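Local coordinates for mandelate racemase/muconate lactonizing enzyme family protein (Sorangium cellulosum, PDB 3S5S) that belongs to the enolase superfamily, pairing an N-terminal capping domain with a C-terminal beta/alpha-barrel domain, at residues P56-E61 against A246-A251; D228-M233 against L257-E262; C311-A314 against G318-F321. All coordinates share one frame; numbering follows the deposited sequence.

Overall arrangement
Two of the three contacts share a neighbourhood, and the third lies apart. Contact 1 joins helix 56-59 of the N-terminal capping domain to the loop after strand 244-246 of the barrel domain. Contact 2 pairs helices 230-239 and 253-261, its centre about 15 Å from that of contact 1. The two touch directly: Ala-246 CB lies 3.9 Å from Val-259 CG2, and Ser-249 O lies 4.2 Å from Trp-230 CH2. Contact 3, within the last beta-alpha-beta unit of the barrel, is on the opposite side of the chain's centre from contact 1; their centres are about 20 Å apart and their nearest atoms about 9 Å. Its centre lies about 23 Å from that of contact 2.

Contact 1: P56-E61 against A246-A251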
loop_
_atom_site.group_PDB
_atom_site.type_symbol
_atom_site.label_atom_id
_atom_site.label_comp_id
_atom_site.label_asym_id
_atom_site.label_seq_id
_atom_site.Cartn_x
_atom_site.Cartn_y
_atom_site.Cartn_z
ATOM N N PRO A 56 6.271 26.627 -3.973
ATOM C CA PRO A 56 5.380 27.361 -4.845
ATOM C C PRO A 56 5.801 27.112 -6.290
ATOM O O PRO A 56 4.958 26.878 -7.161
ATOM C CB PRO A 56 5.623 28.828 -4.443
ATOM C CG PRO A 56 6.127 28.786 -3.077
ATOM C CD PRO A 56 6.830 27.473 -2.902
ATOM N N ALA A 57 7.103 27.141 -6.524
ATOM C CA ALA A 57 7.620 27.048 -7.877
ATOM C C ALA A 57 7.378 25.659 -8.458
ATOM O O ALA A 57 7.366 25.523 -9.671
ATOM C CB ALA A 57 9.102 27.403 -7.913
ATOM N N PHE A 58 7.147 24.654 -7.600
ATOM C CA PHE A 58 6.837 23.297 -8.069
ATOM C C PHE A 58 5.364 23.040 -8.417
ATOM O O PHE A 58 5.091 22.467 -9.466
ATOM C CB PHE A 58 7.327 22.240 -7.079
ATOM C CG PHE A 58 7.134 20.824 -7.553
ATOM C CD1 PHE A 58 8.146 20.162 -8.255
ATOM C CD2 PHE A 58 5.948 20.144 -7.297
ATOM C CE1 PHE A 58 7.962 18.854 -8.701
ATOM C CE2 PHE A 58 5.753 18.838 -7.736
ATOM C CZ PHE A 58 6.755 18.195 -8.439
ATOM N N ASN A 59 4.427 23.416 -7.542
ATOM C CA ASN A 59 2.980 23.140 -7.731
ATOM C C ASN A 59 2.045 24.179 -7.101
ATOM O O ASN A 59 0.809 23.975 -6.996
ATOM C CB ASN A 59 2.591 21.727 -7.248
ATOM C CG ASN A 59 2.912 21.462 -5.734
ATOM O OD1 ASN A 59 2.604 20.371 -5.217
ATOM N ND2 ASN A 59 3.533 22.434 -5.048
ATOM N N GLY A 60 2.637 25.298 -6.685
ATOM C CA GLY A 60 1.838 26.435 -6.228
ATOM C C GLY A 60 1.479 26.546 -4.744
ATOM O O GLY A 60 0.956 27.570 -4.348
ATOM N N GLU A 61 1.731 25.518 -3.932
ATOM C CA GLU A 61 1.505 25.590 -2.483
ATOM C C GLU A 61 2.472 26.556 -1.784
ATOM O O GLU A 61 3.626 26.646 -2.140
ATOM C CB GLU A 61 1.623 24.210 -1.852
ATOM C CG GLU A 61 0.571 23.192 -2.329
ATOM C CD GLU A 61 0.700 21.786 -1.650
ATOM O OE1 GLU A 61 0.767 20.779 -2.397
ATOM O OE2 GLU A 61 0.685 21.690 -0.386
ATOM N N ALA A 246 8.296 10.477 -14.502
ATOM C CA ALA A 246 7.167 11.395 -14.258
ATOM C C ALA A 246 7.261 11.922 -12.835
ATOM O O ALA A 246 7.462 11.144 -11.911
ATOM C CB ALA A 246 5.839 10.703 -14.473
ATOM N N ASP A 247 7.165 13.237 -12.657
ATOM C CA ASP A 247 7.156 13.848 -11.317
ATOM C C ASP A 247 5.868 14.692 -11.190
ATOM O O ASP A 247 4.881 14.236 -10.609
ATOM C CB ASP A 247 8.436 14.687 -11.069
ATOM C CG ASP A 247 8.521 15.277 -9.637
ATOM O OD1 ASP A 247 7.549 15.158 -8.850
ATOM O OD2 ASP A 247 9.588 15.847 -9.292
ATOM N N GLU A 248 5.873 15.887 -11.780
ATOM C CA GLU A 248 4.692 16.751 -11.823
ATOM C C GLU A 248 3.538 15.979 -12.428
ATOM O O GLU A 248 2.389 16.213 -12.059
ATOM C CB GLU A 248 4.926 18.055 -12.634
ATOM C CG GLU A 248 5.808 19.174 -11.970
ATOM C CD GLU A 248 7.336 19.017 -12.217
ATOM O OE1 GLU A 248 7.818 17.871 -12.448
ATOM O OE2 GLU A 248 8.067 20.040 -12.150
ATOM N N SER A 249 3.827 15.045 -13.330
ATOM C CA SER A 249 2.745 14.257 -13.969
ATOM C C SER A 249 2.303 13.020 -13.112
ATOM O O SER A 249 1.455 12.251 -13.512
ATOM C CB SER A 249 3.171 13.806 -15.376
ATOM O OG SER A 249 3.065 14.832 -16.367
ATOM N N ALA A 250 2.892 12.811 -11.946
ATOM C CA ALA A 250 2.524 11.649 -11.144
ATOM C C ALA A 250 2.288 12.133 -9.731
ATOM O O ALA A 250 3.183 12.087 -8.881
ATOM C CB ALA A 250 3.640 10.516 -11.196
ATOM N N ALA A 251 1.083 12.642 -9.509
ATOM C CA ALA A 251 0.722 13.182 -8.201
ATOM C C ALA A 251 -0.274 12.272 -7.480
ATOM O O ALA A 251 -0.449 12.400 -6.248
ATOM C CB ALA A 251 0.162 14.616 -8.340
#
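Phe-58 reaches from helix 56-59 to two acidic side chains, Asp-247 and Glu-248, and meets them in different ways. Its CG stands anti to the backbone N (chi1 -176°), which carries the ring out to the loop after strand 244-246. Asp-247 meets the ring's rim: OD1 lies 3.2 Å from Phe-58 CZ, near the ring plane, while OD2 is 3.5 Å from CE1. The carboxylate is turned 44° from the ring. Glu-248 instead comes over a face. A bend at chi2 folds its chain, placing CG 4.2 Å from the Phe-58 ring centroid in a CH-pi contact. Its carboxylate runs out past the CE1 side of the rim, CD 3.6 Å from CE1, its plane 19° from that of the ring. A type I turn from Asp-247 to Ala-250 shapes the loop bearing both acids. Asp-247 OD1 and OD2 form salt bridges with Lys-274 and Lys-271, respectively, and Glu-248 OE2 accepts from Asn-196 ND2. As in the enolase superfamily, a capping-domain side chain meets a loop at the C-terminal end of a barrel strand; here the ring's C-H rim, which would be slightly electropositive, probably makes a weakly favourable approach to Asp-247.

Contact 2: D228-M233 against L257-E262; sequences DDWDGM and LRVAAE
The indole of Trp-230 and the guanidinium of Arg-258 lie nearly flat on one another, their planes 19° apart and their centres separated by 3.8 Å. Arg-258 CZ sits over the six-membered ring, 32° off its normal from the centroid, which makes this a cation-pi stack with an offset. The closest pair is CZ with Trp-230 CZ2, at 3.3 Å; NH1 extends toward the pyrrole side and comes 3.4 Å from CE2. CZ2 in turn lies over the centre of the guanidinium. The aliphatic part of the chain follows the same face: bends at chi2 and chi3 fold it along the ring, where CG packs 3.4 Å from Trp-230 CZ3 and CD makes a CH-pi contact. Arginine therefore supplies both a charged flat group and a methylene surface to one aromatic side chain.

Val-259 and Glu-262 approach the indole differently, each crossing it at about a right angle. Val-259 CG2 lies 3.7 Å from CZ3 as an apolar contact, while Glu-262 OE1 is the same 3.7 Å from CE3, its carboxylate turned 50° from the ring. OE1 also forms a salt bridge with Lys-234, on the helix that carries Trp-230. Asp-229, at the N-cap of that helix, accepts from Gly-232 N through OD1, met from above the carboxylate plane.

In the barrel, helices 230-239 and 253-261 flank strand 244-246, which lies between them in sequence. Met-233 packs on Val-244 and Val-259 on Ala-246, seating both helices against that strand, while Leu-257 meets its counterpart, Leu-257 of the second subunit.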
loop_
_atom_site.group_PDB
_atom_site.type_symbol
_atom_site.label_atom_id
_atom_site.label_comp_id
_atom_site.label_asym_id
_atom_site.label_seq_id
_atom_site.Cartn_x
_atom_site.Cartn_y
_atom_site.Cartn_z
ATOM N N ASP A 228 0.692 18.836 -18.356
ATOM C CA ASP A 228 -0.423 18.496 -19.234
ATOM C C ASP A 228 -0.050 18.516 -20.724
ATOM O O ASP A 228 -0.897 18.711 -21.592
ATOM C CB ASP A 228 -1.752 19.216 -18.836
ATOM C CG ASP A 228 -2.514 18.499 -17.638
ATOM O OD1 ASP A 228 -1.885 17.905 -16.734
ATOM O OD2 ASP A 228 -3.759 18.523 -17.581
ATOM N N ASP A 229 1.240 18.293 -20.997
ATOM C CA ASP A 229 1.719 17.886 -22.327
ATOM C C ASP A 229 1.975 16.354 -22.272
ATOM O O ASP A 229 3.115 15.880 -22.184
ATOM C CB ASP A 229 2.991 18.676 -22.707
ATOM C CG ASP A 229 3.489 18.347 -24.097
ATOM O OD1 ASP A 229 2.846 17.483 -24.735
ATOM O OD2 ASP A 229 4.502 18.943 -24.563
ATOM N N TRP A 230 0.893 15.586 -22.281
ATOM C CA TRP A 230 0.973 14.125 -22.228
ATOM C C TRP A 230 1.602 13.564 -23.494
ATOM O O TRP A 230 2.296 12.549 -23.430
ATOM C CB TRP A 230 -0.399 13.495 -21.977
ATOM C CG TRP A 230 -0.778 13.601 -20.554
ATOM C CD1 TRP A 230 -1.359 14.673 -19.933
ATOM C CD2 TRP A 230 -0.565 12.607 -19.530
ATOM N NE1 TRP A 230 -1.530 14.403 -18.596
ATOM C CE2 TRP A 230 -1.040 13.152 -18.320
ATOM C CE3 TRP A 230 -0.019 11.308 -19.526
ATOM C CZ2 TRP A 230 -0.999 12.437 -17.106
ATOM C CZ3 TRP A 230 0.033 10.601 -18.333
ATOM C CH2 TRP A 230 -0.456 11.165 -17.133
ATOM N N ASP A 231 1.360 14.227 -24.631
ATOM C CA ASP A 231 1.897 13.795 -25.930
ATOM C C ASP A 231 3.428 13.919 -25.948
ATOM O O ASP A 231 4.136 13.071 -26.513
ATOM C CB ASP A 231 1.246 14.607 -27.080
ATOM C CG ASP A 231 -0.284 14.743 -26.912
ATOM O OD1 ASP A 231 -0.873 13.916 -26.176
ATOM O OD2 ASP A 231 -0.902 15.671 -27.495
ATOM N N GLY A 232 3.916 14.989 -25.325
ATOM C CA GLY A 232 5.334 15.271 -25.247
ATOM C C GLY A 232 6.053 14.269 -24.364
ATOM O O GLY A 232 7.141 13.808 -24.715
ATOM N N MET A 233 5.455 13.946 -23.220
ATOM C CA MET A 233 5.973 12.876 -22.354
ATOM C C MET A 233 6.009 11.520 -23.104
ATOM O O MET A 233 7.004 10.819 -23.064
ATOM C CB MET A 233 5.182 12.773 -21.043
ATOM C CG MET A 233 5.423 13.890 -20.051
ATOM S SD MET A 233 7.126 14.033 -19.495
ATOM C CE MET A 233 7.196 13.119 -17.992
ATOM N N LEU A 257 -1.088 4.885 -12.808
ATOM C CA LEU A 257 -1.772 4.034 -13.773
ATOM C C LEU A 257 -1.828 4.612 -15.175
ATOM O O LEU A 257 -1.711 3.880 -16.179
ATOM C CB LEU A 257 -3.198 3.770 -13.344
ATOM C CG LEU A 257 -3.570 2.480 -12.633
ATOM C CD1 LEU A 257 -5.039 2.284 -12.874
ATOM C CD2 LEU A 257 -2.793 1.320 -13.209
ATOM N N ARG A 258 -2.071 5.917 -15.271
ATOM C CA ARG A 258 -2.238 6.513 -16.617
ATOM C C ARG A 258 -0.866 6.636 -17.271
ATOM O O ARG A 258 -0.695 6.282 -18.426
ATOM C CB ARG A 258 -2.946 7.869 -16.566
ATOM C CG ARG A 258 -2.723 8.700 -17.802
ATOM C CD ARG A 258 -3.917 9.575 -18.169
ATOM N NE ARG A 258 -4.071 10.723 -17.280
ATOM C CZ ARG A 258 -4.249 11.982 -17.686
ATOM N NH1 ARG A 258 -4.299 12.283 -18.996
ATOM N NH2 ARG A 258 -4.376 12.942 -16.767
ATOM N N VAL A 259 0.102 7.135 -16.512
ATOM C CA VAL A 259 1.495 7.216 -16.954
ATOM C C VAL A 259 1.988 5.864 -17.479
ATOM O O VAL A 259 2.669 5.830 -18.499
ATOM C CB VAL A 259 2.424 7.777 -15.832
ATOM C CG1 VAL A 259 3.837 7.176 -15.877
ATOM C CG2 VAL A 259 2.499 9.271 -15.926
ATOM N N ALA A 260 1.631 4.768 -16.799
ATOM C CA ALA A 260 2.003 3.425 -17.277
ATOM C C ALA A 260 1.332 3.146 -18.594
ATOM O O ALA A 260 2.016 2.997 -19.590
ATOM C CB ALA A 260 1.666 2.314 -16.260
ATOM N N ALA A 261 -0.001 3.118 -18.593
ATOM C CA ALA A 261 -0.812 2.729 -19.784
ATOM C C ALA A 261 -0.522 3.544 -21.054
ATOM O O ALA A 261 -0.606 3.033 -22.163
ATOM C CB ALA A 261 -2.287 2.804 -19.463
ATOM N N GLU A 262 -0.195 4.820 -20.874
ATOM C CA GLU A 262 0.076 5.716 -22.004
ATOM C C GLU A 262 1.576 5.747 -22.425
ATOM O O GLU A 262 1.945 6.364 -23.435
ATOM C CB GLU A 262 -0.513 7.110 -21.727
ATOM C CG GLU A 262 -2.026 7.182 -22.059
ATOM C CD GLU A 262 -2.673 8.539 -21.727
ATOM O OE1 GLU A 262 -2.126 9.609 -22.116
ATOM O OE2 GLU A 262 -3.748 8.532 -21.073
#

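Contact 3: C311-A314 against G318-F321; sequences CFAA and GFSF
Ala-313 on helix 303-316 packs against Phe-319, just after the helix, within the beta-alpha-beta unit that strands 293-296 and 319-322 form with this helix in the barrel domain. One interaction is CH-pi: Ala-313 CB stands over the middle of the Phe-319 ring, 4.0 Å from its centroid and just 8° off the normal. The phenyl group reaches the helix because its CG is anti to the carbonyl carbon (chi1 -81°), on a CB that points toward the helix segment.

Apolar side-chain packing extends the contact along the helix. Phe-312 and Phe-319 cross at about a right angle and touch through Phe-312 CE2 and Phe-319 CZ, 3.8 Å apart. Both rings also lie on Ile-296 of strand 293-296 and Ile-270 of strand 267-270, so the pair joins the helix to the strands it covers. Phe-312 also touches Leu-272, Ala-280 and Leu-281 of helix 272-289, linking the two helices. Ala-313 also packs on Leu-134 of strand 133-140, which places this contact near the closure between the last and first strands of the barrel.

Helix backbone atoms contribute too: Phe-319 CD1 lies 3.7 Å from Ala-313 O.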
loop_
_atom_site.group_PDB
_atom_site.type_symbol
_atom_site.label_atom_id
_atom_site.label_comp_id
_atom_site.label_asym_id
_atom_site.label_seq_id
_atom_site.Cartn_x
_atom_site.Cartn_y
_atom_site.Cartn_z
ATOM N N CYS A 311 13.213 6.524 5.217
ATOM C CA CYS A 311 12.563 5.407 5.921
ATOM C C CYS A 311 11.581 4.739 4.985
ATOM O O CYS A 311 11.500 3.512 4.940
ATOM C CB CYS A 311 11.796 5.903 7.136
ATOM S SG CYS A 311 12.826 6.367 8.519
ATOM N N PHE A 312 10.848 5.568 4.237
ATOM C CA PHE A 312 9.853 5.093 3.282
ATOM C C PHE A 312 10.537 4.259 2.174
ATOM O O PHE A 312 10.272 3.044 2.048
ATOM C CB PHE A 312 9.018 6.304 2.754
ATOM C CG PHE A 312 8.100 6.005 1.582
ATOM C CD1 PHE A 312 6.780 5.658 1.783
ATOM C CD2 PHE A 312 8.549 6.136 0.253
ATOM C CE1 PHE A 312 5.878 5.407 0.683
ATOM C CE2 PHE A 312 7.684 5.885 -0.868
ATOM C CZ PHE A 312 6.320 5.524 -0.631
ATOM N N ALA A 313 11.408 4.909 1.386
ATOM C CA ALA A 313 12.140 4.237 0.294
ATOM C C ALA A 313 12.934 2.988 0.788
ATOM O O ALA A 313 12.763 1.908 0.220
ATOM C CB ALA A 313 13.044 5.178 -0.384
ATOM N N ALA A 314 13.776 3.116 1.831
ATOM C CA ALA A 314 14.542 1.931 2.289
ATOM C C ALA A 314 13.664 0.823 2.918
ATOM O O ALA A 314 13.996 -0.337 2.837
ATOM C CB ALA A 314 15.708 2.331 3.280
ATOM N N GLY A 318 13.364 -1.684 -3.397
ATOM C CA GLY A 318 12.971 -1.568 -4.774
ATOM C C GLY A 318 13.159 -0.240 -5.493
ATOM O O GLY A 318 12.671 -0.089 -6.632
ATOM N N PHE A 319 13.868 0.699 -4.875
ATOM C CA PHE A 319 14.035 2.005 -5.480
ATOM C C PHE A 319 15.273 2.046 -6.352
ATOM O O PHE A 319 16.296 1.542 -5.935
ATOM C CB PHE A 319 14.017 3.118 -4.443
ATOM C CG PHE A 319 12.630 3.498 -4.032
ATOM C CD1 PHE A 319 11.825 2.596 -3.282
ATOM C CD2 PHE A 319 12.076 4.704 -4.444
ATOM C CE1 PHE A 319 10.502 2.903 -2.917
ATOM C CE2 PHE A 319 10.751 5.041 -4.072
ATOM C CZ PHE A 319 9.962 4.133 -3.317
ATOM N N SER A 320 15.142 2.562 -7.577
ATOM C CA SER A 320 16.305 2.712 -8.499
ATOM C C SER A 320 17.016 4.060 -8.368
ATOM O O SER A 320 18.166 4.174 -8.683
ATOM C CB SER A 320 15.902 2.510 -9.970
ATOM O OG SER A 320 15.157 1.310 -10.160
ATOM N N PHE A 321 16.310 5.085 -7.919
ATOM C CA PHE A 321 16.880 6.398 -7.847
ATOM C C PHE A 321 16.548 6.937 -6.482
ATOM O O PHE A 321 15.400 6.834 -6.001
ATOM C CB PHE A 321 16.315 7.281 -8.949
ATOM C CG PHE A 321 16.730 6.844 -10.337
ATOM C CD1 PHE A 321 15.875 6.072 -11.135
ATOM C CD2 PHE A 321 17.985 7.194 -10.859
ATOM C CE1 PHE A 321 16.257 5.667 -12.421
ATOM C CE2 PHE A 321 18.371 6.757 -12.151
ATOM C CZ PHE A 321 17.498 6.000 -12.918
#